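Local coordinates for AA9 family lytic polysaccharide monooxygenase D (Myceliophthora thermophila, PDB 5UFV), which uses a copper ion to cleave crystalline and amorphous polysaccharides oxidatively, yielding C1-oxidised products, at residues 39-44 with 195-200; 55-60 with 174-179; 65-70 with 137-142. One frame throughout, in Å; residues are numbered along the deposited sequence.

The three contacts are nested along the chain. Contact 1 closes the widest loop, contact 2 lies within it, and contact 3 lies within the loop closed by contact 2. Contact 2 adds strand 58-60 to the edge of the mixed sheet, while contact 3 joins two strands of the antiparallel sheet. Their centres are about 15 Å apart, and they touch where Ala60 meets Ile142 and Ile175 meets Ile66, thus tying the two sheets of the AA9 sandwich together. Contact 1, on the opposite side of the chain's centre, about 29 Å from contact 2 and about 25 Å from contact 3, centre to centre, joins two loops near the copper site.

Contact 1 (39-44 with 195-200); sequences LSASDP and GYCQQS
Ala41 and Gln199 mark the nearest approach of two irregular loops, their CA atoms 5.2 Å apart. The contact joins long loops attached to the immunoglobulin-like beta-sandwich of AA9 enzymes. Residues 40-43 form a type I beta turn, and within it Ser40 OG accepts from Ser42 N, which makes an ST turn. The side chain of Gln199 carries most of the polar contact. Its CG is anti to the backbone N (chi1 -168°), and a bend at the next torsion helps to bring the carboxamide against the backbone of residues 39-41. There OE1 accepts from Ala41 N at 2.7 Å in a nearly straight bond, with an N-H...O angle of 170°. The donor is tilted 19° from the plane of the Gln199 amide. On the other branch NE2 makes only a weak bond to Leu39 O, at 3.4 Å. The amide spans the backbone from Leu39 to Ala41 and is held at both ends, more firmly through OE1. An alanine in place of Gln199 removes the amide, which would probably leave Ala41 N and Leu39 O without these partners and the two loops less firmly joined. Ala41 is buried and directs its CB toward residues 195-200, where it rests 3.9 Å from Cys197 SG. That sulfur also lies over one face of the Tyr196 ring, offset toward the rim. Leu39 points the other way and touches Gln167, which probably takes part in O2 binding, so this end of the contact lies near the copper ion, about 9 Å from the Leu39 side chain. At the other end one water bridges three backbone groups. The water oxygen donates to Ala41 O at 2.8 Å and to Cys197 O at 2.9 Å, and accepts from Gly195 N at 2.8 Å.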
loop_
_atom_site.group_PDB
_atom_site.type_symbol
_atom_site.label_atom_id
_atom_site.label_comp_id
_atom_site.label_asym_id
_atom_site.label_seq_id
_atom_site.Cartn_x
_atom_site.Cartn_y
_atom_site.Cartn_z
ATOM N N LEU A 39 -13.204 6.616 0.492
ATOM C CA LEU A 39 -13.261 8.065 0.217
ATOM C C LEU A 39 -12.890 8.945 1.394
ATOM O O LEU A 39 -12.692 10.140 1.223
ATOM C CB LEU A 39 -14.646 8.457 -0.291
ATOM C CG LEU A 39 -14.908 7.962 -1.723
ATOM C CD1 LEU A 39 -16.372 8.102 -2.154
ATOM C CD2 LEU A 39 -13.973 8.654 -2.705
ATOM N N SER A 40 -12.757 8.363 2.576
ATOM C CA SER A 40 -12.409 9.131 3.764
ATOM C C SER A 40 -11.223 8.537 4.545
ATOM O O SER A 40 -11.228 7.370 4.915
ATOM C CB SER A 40 -13.617 9.220 4.657
ATOM O OG SER A 40 -13.220 9.148 6.004
ATOM N N ALA A 41 -10.232 9.377 4.815
ATOM C CA ALA A 41 -9.069 9.037 5.623
ATOM C C ALA A 41 -9.359 8.481 7.023
ATOM O O ALA A 41 -8.512 7.822 7.619
ATOM C CB ALA A 41 -8.174 10.266 5.759
ATOM N N SER A 42 -10.510 8.762 7.594
ATOM C CA SER A 42 -10.792 8.209 8.903
ATOM C C SER A 42 -11.689 6.944 8.849
ATOM O O SER A 42 -12.120 6.448 9.890
ATOM C CB SER A 42 -11.438 9.286 9.759
ATOM O OG SER A 42 -12.763 9.517 9.335
ATOM N N ASP A 43 -11.968 6.434 7.650
ATOM C CA ASP A 43 -12.817 5.261 7.473
ATOM C C ASP A 43 -12.020 3.997 7.845
ATOM O O ASP A 43 -10.885 3.831 7.405
ATOM C CB ASP A 43 -13.298 5.213 6.017
ATOM C CG ASP A 43 -14.294 4.068 5.731
ATOM O OD1 ASP A 43 -14.435 3.125 6.548
ATOM O OD2 ASP A 43 -14.930 4.114 4.649
ATOM N N PRO A 44 -12.593 3.111 8.678
ATOM C CA PRO A 44 -11.884 1.865 9.041
ATOM C C PRO A 44 -11.559 0.947 7.852
ATOM O O PRO A 44 -10.609 0.150 7.913
ATOM C CB PRO A 44 -12.860 1.152 9.989
ATOM C CG PRO A 44 -13.816 2.188 10.445
ATOM C CD PRO A 44 -13.859 3.276 9.414
ATOM N N GLY A 195 -5.436 6.887 10.523
ATOM C CA GLY A 195 -4.700 7.684 11.500
ATOM C C GLY A 195 -3.461 8.390 10.977
ATOM O O GLY A 195 -3.136 9.494 11.421
ATOM N N TYR A 196 -2.754 7.767 10.044
ATOM C CA TYR A 196 -1.496 8.335 9.562
ATOM C C TYR A 196 -1.633 9.659 8.795
ATOM O O TYR A 196 -0.636 10.365 8.564
ATOM C CB TYR A 196 -0.745 7.304 8.706
ATOM C CG TYR A 196 -1.281 7.093 7.306
ATOM C CD1 TYR A 196 -0.810 7.850 6.243
ATOM C CD2 TYR A 196 -2.234 6.114 7.042
ATOM C CE1 TYR A 196 -1.279 7.654 4.967
ATOM C CE2 TYR A 196 -2.713 5.905 5.759
ATOM C CZ TYR A 196 -2.229 6.681 4.717
ATOM O OH TYR A 196 -2.694 6.497 3.421
ATOM N N CYS A 197 -2.849 9.963 8.357
ATOM C CA CYS A 197 -3.116 11.219 7.682
ATOM C C CYS A 197 -4.486 11.681 8.090
ATOM O O CYS A 197 -5.275 10.856 8.515
ATOM C CB CYS A 197 -3.051 11.055 6.162
ATOM S SG CYS A 197 -4.256 9.912 5.430
ATOM N N GLN A 198 -4.746 12.987 7.987
ATOM C CA GLN A 198 -6.090 13.559 8.165
ATOM C C GLN A 198 -6.663 13.948 6.821
ATOM O O GLN A 198 -5.932 14.294 5.912
ATOM C CB GLN A 198 -6.072 14.813 9.056
ATOM C CG GLN A 198 -5.346 14.644 10.378
ATOM C CD GLN A 198 -6.029 13.617 11.248
ATOM O OE1 GLN A 198 -7.183 13.797 11.638
ATOM N NE2 GLN A 198 -5.325 12.530 11.549
ATOM N N GLN A 199 -7.984 13.933 6.727
ATOM C CA GLN A 199 -8.667 14.250 5.488
ATOM C C GLN A 199 -8.228 15.596 4.908
ATOM O O GLN A 199 -8.102 15.725 3.695
ATOM C CB GLN A 199 -10.188 14.256 5.707
ATOM C CG GLN A 199 -11.024 14.290 4.429
ATOM C CD GLN A 199 -10.893 13.024 3.600
ATOM O OE1 GLN A 199 -10.387 12.010 4.065
ATOM N NE2 GLN A 199 -11.342 13.084 2.361
ATOM N N SER A 200 -8.005 16.581 5.774
ATOM C CA SER A 200 -7.736 17.947 5.351
ATOM C C SER A 200 -6.233 18.273 5.193
ATOM O O SER A 200 -5.884 19.411 4.903
ATOM C CB SER A 200 -8.373 18.913 6.337
ATOM O OG SER A 200 -7.653 18.919 7.556
HETATM O O HOH W 1 -5.717 7.998 7.989
#

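Contact 2 (55-60 with 174-179); sequences ALYAEA and QIKVTG
Ala58, Glu59 and Ala60 pair in parallel with Ile175, Lys176 and Val177, which attaches the short outermost strand 58-60 to the end of strand 167-177 in the mixed sheet. The N-to-C directions of the two short strand segments differ by 36°. Backbone bonds alternate between them: Ala58 N donates to Gln174 O at 2.9 Å, Lys176 N to Ala58 O at 2.8 Å, and the pattern continues through Ala60 N to Lys176 O. Beyond the last bridge, Ala60 O accepts from Thr178 N at 2.7 Å. Thr178 OG1 adds a longer bond to that same oxygen, 3.3 Å from Ala60 O and well above the carbonyl plane, so two donors of one residue reach it from the same face. At the start of the pairing the extended side chain of Gln174 does similar work. Its NE2 donates to Leu56 O at 2.8 Å, with Leu56 O close to the amide plane, while OE1 accepts from Trp30 NE1. On the face that carries Glu59 and Lys176, the lysine lies over the Tyr57 ring. A bend at chi3 (-57°) helps to set CE above the ring centre, where Lys176 CE makes a CH-pi contact 3.5 Å from the centroid of Tyr57. Lys176 NZ forms a cation-pi interaction with the same face and also bonds to Asn150 OD1. The other face is apolar, with Ala60 CB 4.1 Å from Ile175 CG2. Here Ala58, Ala60 and Ile175 all pack on Ile9 of strand 4-9, which belongs to the antiparallel sheet. With Glu59 and Lys176 on one face and apolar side chains turned to the other sheet, this is a two-faced, parallel-paired edge strand of the immunoglobulin-like beta-sandwich of the AA9 fold.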
loop_
_atom_site.group_PDB
_atom_site.type_symbol
_atom_site.label_atom_id
_atom_site.label_comp_id
_atom_site.label_asym_id
_atom_site.label_seq_id
_atom_site.Cartn_x
_atom_site.Cartn_y
_atom_site.Cartn_z
ATOM N N ALA A 55 -6.445 -17.484 5.492
ATOM C CA ALA A 55 -6.069 -18.816 5.997
ATOM C C ALA A 55 -4.584 -19.123 5.836
ATOM O O ALA A 55 -3.997 -19.877 6.645
ATOM C CB ALA A 55 -6.895 -19.888 5.296
ATOM N N LEU A 56 -3.989 -18.563 4.789
ATOM C CA LEU A 56 -2.605 -18.858 4.450
ATOM C C LEU A 56 -1.668 -17.669 4.636
ATOM O O LEU A 56 -2.111 -16.545 4.789
ATOM C CB LEU A 56 -2.522 -19.299 2.989
ATOM C CG LEU A 56 -3.430 -20.455 2.605
ATOM C CD1 LEU A 56 -3.217 -20.828 1.136
ATOM C CD2 LEU A 56 -3.231 -21.660 3.528
ATOM N N TYR A 57 -0.373 -17.962 4.568
ATOM C CA TYR A 57 0.711 -16.983 4.616
ATOM C C TYR A 57 1.764 -17.356 3.559
ATOM O O TYR A 57 1.874 -18.511 3.167
ATOM C CB TYR A 57 1.383 -16.977 5.986
ATOM C CG TYR A 57 1.819 -18.356 6.412
ATOM C CD1 TYR A 57 3.023 -18.882 5.973
ATOM C CD2 TYR A 57 0.990 -19.165 7.218
ATOM C CE1 TYR A 57 3.420 -20.163 6.339
ATOM C CE2 TYR A 57 1.373 -20.436 7.584
ATOM C CZ TYR A 57 2.591 -20.928 7.140
ATOM O OH TYR A 57 2.999 -22.195 7.478
ATOM N N ALA A 58 2.510 -16.365 3.084
ATOM C CA ALA A 58 3.677 -16.622 2.261
ATOM C C ALA A 58 4.928 -16.579 3.155
ATOM O O ALA A 58 5.016 -15.747 4.053
ATOM C CB ALA A 58 3.766 -15.575 1.169
ATOM N N GLU A 59 5.880 -17.474 2.916
ATOM C CA GLU A 59 7.185 -17.415 3.589
ATOM C C GLU A 59 8.089 -16.448 2.882
ATOM O O GLU A 59 8.048 -16.318 1.657
ATOM C CB GLU A 59 7.859 -18.789 3.660
ATOM C CG GLU A 59 6.995 -19.834 4.373
ATOM C CD GLU A 59 7.732 -20.704 5.382
ATOM O OE1 GLU A 59 8.975 -20.889 5.271
ATOM O OE2 GLU A 59 7.040 -21.212 6.294
ATOM N N ALA A 60 8.896 -15.750 3.662
ATOM C CA ALA A 60 9.881 -14.832 3.115
ATOM C C ALA A 60 10.904 -14.472 4.163
ATOM O O ALA A 60 10.608 -14.391 5.349
ATOM C CB ALA A 60 9.228 -13.564 2.599
ATOM N N GLN A 174 -0.805 -11.814 4.019
ATOM C CA GLN A 174 -0.130 -12.379 5.193
ATOM C C GLN A 174 1.268 -12.952 4.864
ATOM O O GLN A 174 1.416 -13.821 3.997
ATOM C CB GLN A 174 -1.024 -13.446 5.834
ATOM C CG GLN A 174 -2.369 -12.887 6.254
ATOM C CD GLN A 174 -3.180 -13.784 7.161
ATOM O OE1 GLN A 174 -3.921 -13.293 8.003
ATOM N NE2 GLN A 174 -3.066 -15.078 6.989
ATOM N N ILE A 175 2.284 -12.444 5.556
ATOM C CA ILE A 175 3.677 -12.844 5.325
ATOM C C ILE A 175 4.283 -13.373 6.625
ATOM O O ILE A 175 4.271 -12.674 7.656
ATOM C CB ILE A 175 4.537 -11.651 4.891
ATOM C CG1 ILE A 175 3.817 -10.837 3.825
ATOM C CG2 ILE A 175 5.904 -12.116 4.408
ATOM C CD1 ILE A 175 3.940 -11.378 2.429
ATOM N N LYS A 176 4.793 -14.605 6.569
ATOM C CA LYS A 176 5.571 -15.154 7.658
ATOM C C LYS A 176 7.044 -14.917 7.331
ATOM O O LYS A 176 7.607 -15.592 6.450
ATOM C CB LYS A 176 5.289 -16.639 7.885
ATOM C CG LYS A 176 5.946 -17.110 9.167
ATOM C CD LYS A 176 5.772 -18.590 9.474
ATOM C CE LYS A 176 4.318 -19.062 9.567
ATOM N NZ LYS A 176 3.579 -18.623 10.785
ATOM N N VAL A 177 7.641 -13.946 8.026
ATOM C CA VAL A 177 9.049 -13.553 7.855
ATOM C C VAL A 177 9.981 -14.448 8.651
ATOM O O VAL A 177 9.881 -14.515 9.882
ATOM C CB VAL A 177 9.269 -12.111 8.329
ATOM C CG1 VAL A 177 10.738 -11.724 8.280
ATOM C CG2 VAL A 177 8.445 -11.164 7.476
ATOM N N THR A 178 10.889 -15.121 7.951
ATOM C CA THR A 178 11.809 -16.073 8.561
ATOM C C THR A 178 13.134 -15.420 8.958
ATOM O O THR A 178 13.279 -14.203 8.904
ATOM C CB THR A 178 12.100 -17.217 7.577
ATOM O OG1 THR A 178 12.678 -16.681 6.374
ATOM C CG2 THR A 178 10.810 -17.975 7.249
ATOM N N GLY A 179 14.105 -16.239 9.355
ATOM C CA GLY A 179 15.438 -15.752 9.691
ATOM C C GLY A 179 15.591 -15.372 11.150
ATOM O O GLY A 179 14.803 -15.776 12.013
#

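Contact 3 (65-70 with 137-142); sequences TITATW and SWSSKI
Thr67 OG1 (chi1 -61°) and Ser139 OG (chi1 -76°) both stand anti to their own carbonyl carbons, and the two hydroxyls meet in a 2.6 Å hydrogen bond. Thr67 and Ser139 form a non-hydrogen-bonded pair of the antiparallel sheet in the AA9 beta-sandwich, so the side chains supply the polar link that the backbone lacks at this position. Two residues along, Thr69 OG1 and Ser137 OG repeat the arrangement at 3.0 Å. In between, the backbone groups of Ala68 and Trp138 bond to each other in both directions, as do those of Ile66 and Ser140, where Ile66 N reaches Ser140 O at 2.7 Å. The opposite face turns into the sandwich. There Ile66 CD1 touches Ile142 CG1 at 3.5 Å, the two side chains crossing at about a right angle. Trp138 CB lies at the edge of the Trp70 ring, near its plane and 3.8 Å from CZ3. The Trp138 indole leads away from strand 65-70 and bonds through NE1 to Asp105 OD2. Ser140 OG bonds to the same carboxylate oxygen and also accepts from a water at 2.8 Å, which donates in addition to Ile66 O at 3.0 Å.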
loop_
_atom_site.group_PDB
_atom_site.type_symbol
_atom_site.label_atom_id
_atom_site.label_comp_id
_atom_site.label_asym_id
_atom_site.label_seq_id
_atom_site.Cartn_x
_atom_site.Cartn_y
_atom_site.Cartn_z
ATOM N N THR A 65 11.946 -10.251 -2.199
ATOM C CA THR A 65 11.093 -9.343 -2.947
ATOM C C THR A 65 9.586 -9.693 -2.764
ATOM O O THR A 65 9.181 -10.871 -2.854
ATOM C CB THR A 65 11.517 -9.355 -4.440
ATOM O OG1 THR A 65 12.764 -8.664 -4.569
ATOM C CG2 THR A 65 10.496 -8.667 -5.324
ATOM N N ILE A 66 8.789 -8.655 -2.479
ATOM C CA ILE A 66 7.323 -8.706 -2.526
ATOM C C ILE A 66 6.817 -7.962 -3.754
ATOM O O ILE A 66 6.982 -6.754 -3.860
ATOM C CB ILE A 66 6.688 -8.065 -1.280
ATOM C CG1 ILE A 66 7.094 -8.855 -0.045
ATOM C CG2 ILE A 66 5.175 -8.070 -1.404
ATOM C CD1 ILE A 66 6.619 -8.261 1.259
ATOM N N THR A 67 6.201 -8.691 -4.671
ATOM C CA THR A 67 5.630 -8.117 -5.859
ATOM C C THR A 67 4.119 -8.290 -5.819
ATOM O O THR A 67 3.641 -9.409 -5.678
ATOM C CB THR A 67 6.131 -8.857 -7.084
ATOM O OG1 THR A 67 7.550 -8.745 -7.159
ATOM C CG2 THR A 67 5.490 -8.297 -8.361
ATOM N N ALA A 68 3.377 -7.190 -5.957
ATOM C CA ALA A 68 1.928 -7.209 -6.060
ATOM C C ALA A 68 1.495 -6.856 -7.481
ATOM O O ALA A 68 2.095 -5.987 -8.125
ATOM C CB ALA A 68 1.360 -6.207 -5.093
ATOM N N THR A 69 0.454 -7.520 -7.962
ATOM C CA THR A 69 -0.072 -7.276 -9.297
ATOM C C THR A 69 -1.499 -6.741 -9.264
ATOM O O THR A 69 -2.331 -7.210 -8.515
ATOM C CB THR A 69 -0.024 -8.561 -10.148
ATOM O OG1 THR A 69 1.327 -8.983 -10.249
ATOM C CG2 THR A 69 -0.513 -8.317 -11.588
ATOM N N TRP A 70 -1.764 -5.747 -10.096
ATOM C CA TRP A 70 -3.070 -5.151 -10.211
ATOM C C TRP A 70 -3.563 -5.606 -11.546
ATOM O O TRP A 70 -3.024 -5.177 -12.585
ATOM C CB TRP A 70 -2.977 -3.629 -10.236
ATOM C CG TRP A 70 -2.868 -3.007 -8.896
ATOM C CD1 TRP A 70 -3.885 -2.478 -8.166
ATOM C CD2 TRP A 70 -1.675 -2.822 -8.123
ATOM N NE1 TRP A 70 -3.406 -1.987 -6.970
ATOM C CE2 TRP A 70 -2.045 -2.195 -6.927
ATOM C CE3 TRP A 70 -0.325 -3.107 -8.335
ATOM C CZ2 TRP A 70 -1.104 -1.858 -5.939
ATOM C CZ3 TRP A 70 0.594 -2.786 -7.358
ATOM C CH2 TRP A 70 0.203 -2.162 -6.180
ATOM N N SER A 137 2.703 -4.595 -12.171
ATOM C CA SER A 137 3.197 -5.064 -10.902
ATOM C C SER A 137 4.085 -4.044 -10.239
ATOM O O SER A 137 4.666 -3.195 -10.906
ATOM C CB SER A 137 3.998 -6.355 -11.115
ATOM O OG SER A 137 3.238 -7.350 -11.795
ATOM N N TRP A 138 4.187 -4.143 -8.913
ATOM C CA TRP A 138 5.105 -3.304 -8.127
ATOM C C TRP A 138 5.883 -4.171 -7.179
ATOM O O TRP A 138 5.304 -4.977 -6.473
ATOM C CB TRP A 138 4.365 -2.222 -7.333
ATOM C CG TRP A 138 5.325 -1.177 -6.809
ATOM C CD1 TRP A 138 5.946 -1.165 -5.579
ATOM C CD2 TRP A 138 5.825 -0.040 -7.522
ATOM N NE1 TRP A 138 6.780 -0.073 -5.482
ATOM C CE2 TRP A 138 6.733 0.630 -6.658
ATOM C CE3 TRP A 138 5.618 0.462 -8.807
ATOM C CZ2 TRP A 138 7.416 1.809 -7.035
ATOM C CZ3 TRP A 138 6.303 1.629 -9.193
ATOM C CH2 TRP A 138 7.194 2.293 -8.300
ATOM N N SER A 139 7.194 -3.999 -7.168
ATOM C CA SER A 139 8.087 -4.812 -6.342
ATOM C C SER A 139 8.764 -4.007 -5.207
ATOM O O SER A 139 9.272 -2.895 -5.421
ATOM C CB SER A 139 9.165 -5.418 -7.228
ATOM O OG SER A 139 8.650 -6.498 -7.971
ATOM N N SER A 140 8.786 -4.595 -4.018
ATOM C CA SER A 140 9.390 -3.994 -2.844
ATOM C C SER A 140 10.249 -5.049 -2.132
ATOM O O SER A 140 9.848 -6.200 -2.023
ATOM C CB SER A 140 8.307 -3.518 -1.885
ATOM O OG SER A 140 7.485 -2.514 -2.449
ATOM N N LYS A 141 11.426 -4.656 -1.654
ATOM C CA LYS A 141 12.237 -5.519 -0.809
ATOM C C LYS A 141 11.752 -5.453 0.618
ATOM O O LYS A 141 11.535 -4.382 1.126
ATOM C CB LYS A 141 13.698 -5.099 -0.839
ATOM C CG LYS A 141 14.397 -5.607 -2.068
ATOM C CD LYS A 141 15.851 -5.169 -2.139
ATOM C CE LYS A 141 16.420 -5.633 -3.477
ATOM N NZ LYS A 141 17.795 -5.139 -3.718
ATOM N N ILE A 142 11.594 -6.609 1.253
ATOM C CA ILE A 142 11.430 -6.682 2.700
ATOM C C ILE A 142 12.707 -6.185 3.372
ATOM O O ILE A 142 13.761 -6.760 3.172
ATOM C CB ILE A 142 11.173 -8.125 3.160
ATOM C CG1 ILE A 142 9.812 -8.597 2.641
ATOM C CG2 ILE A 142 11.223 -8.221 4.680
ATOM C CD1 ILE A 142 9.502 -10.062 2.912
HETATM O O HOH W 2 5.447 -4.188 -3.424
#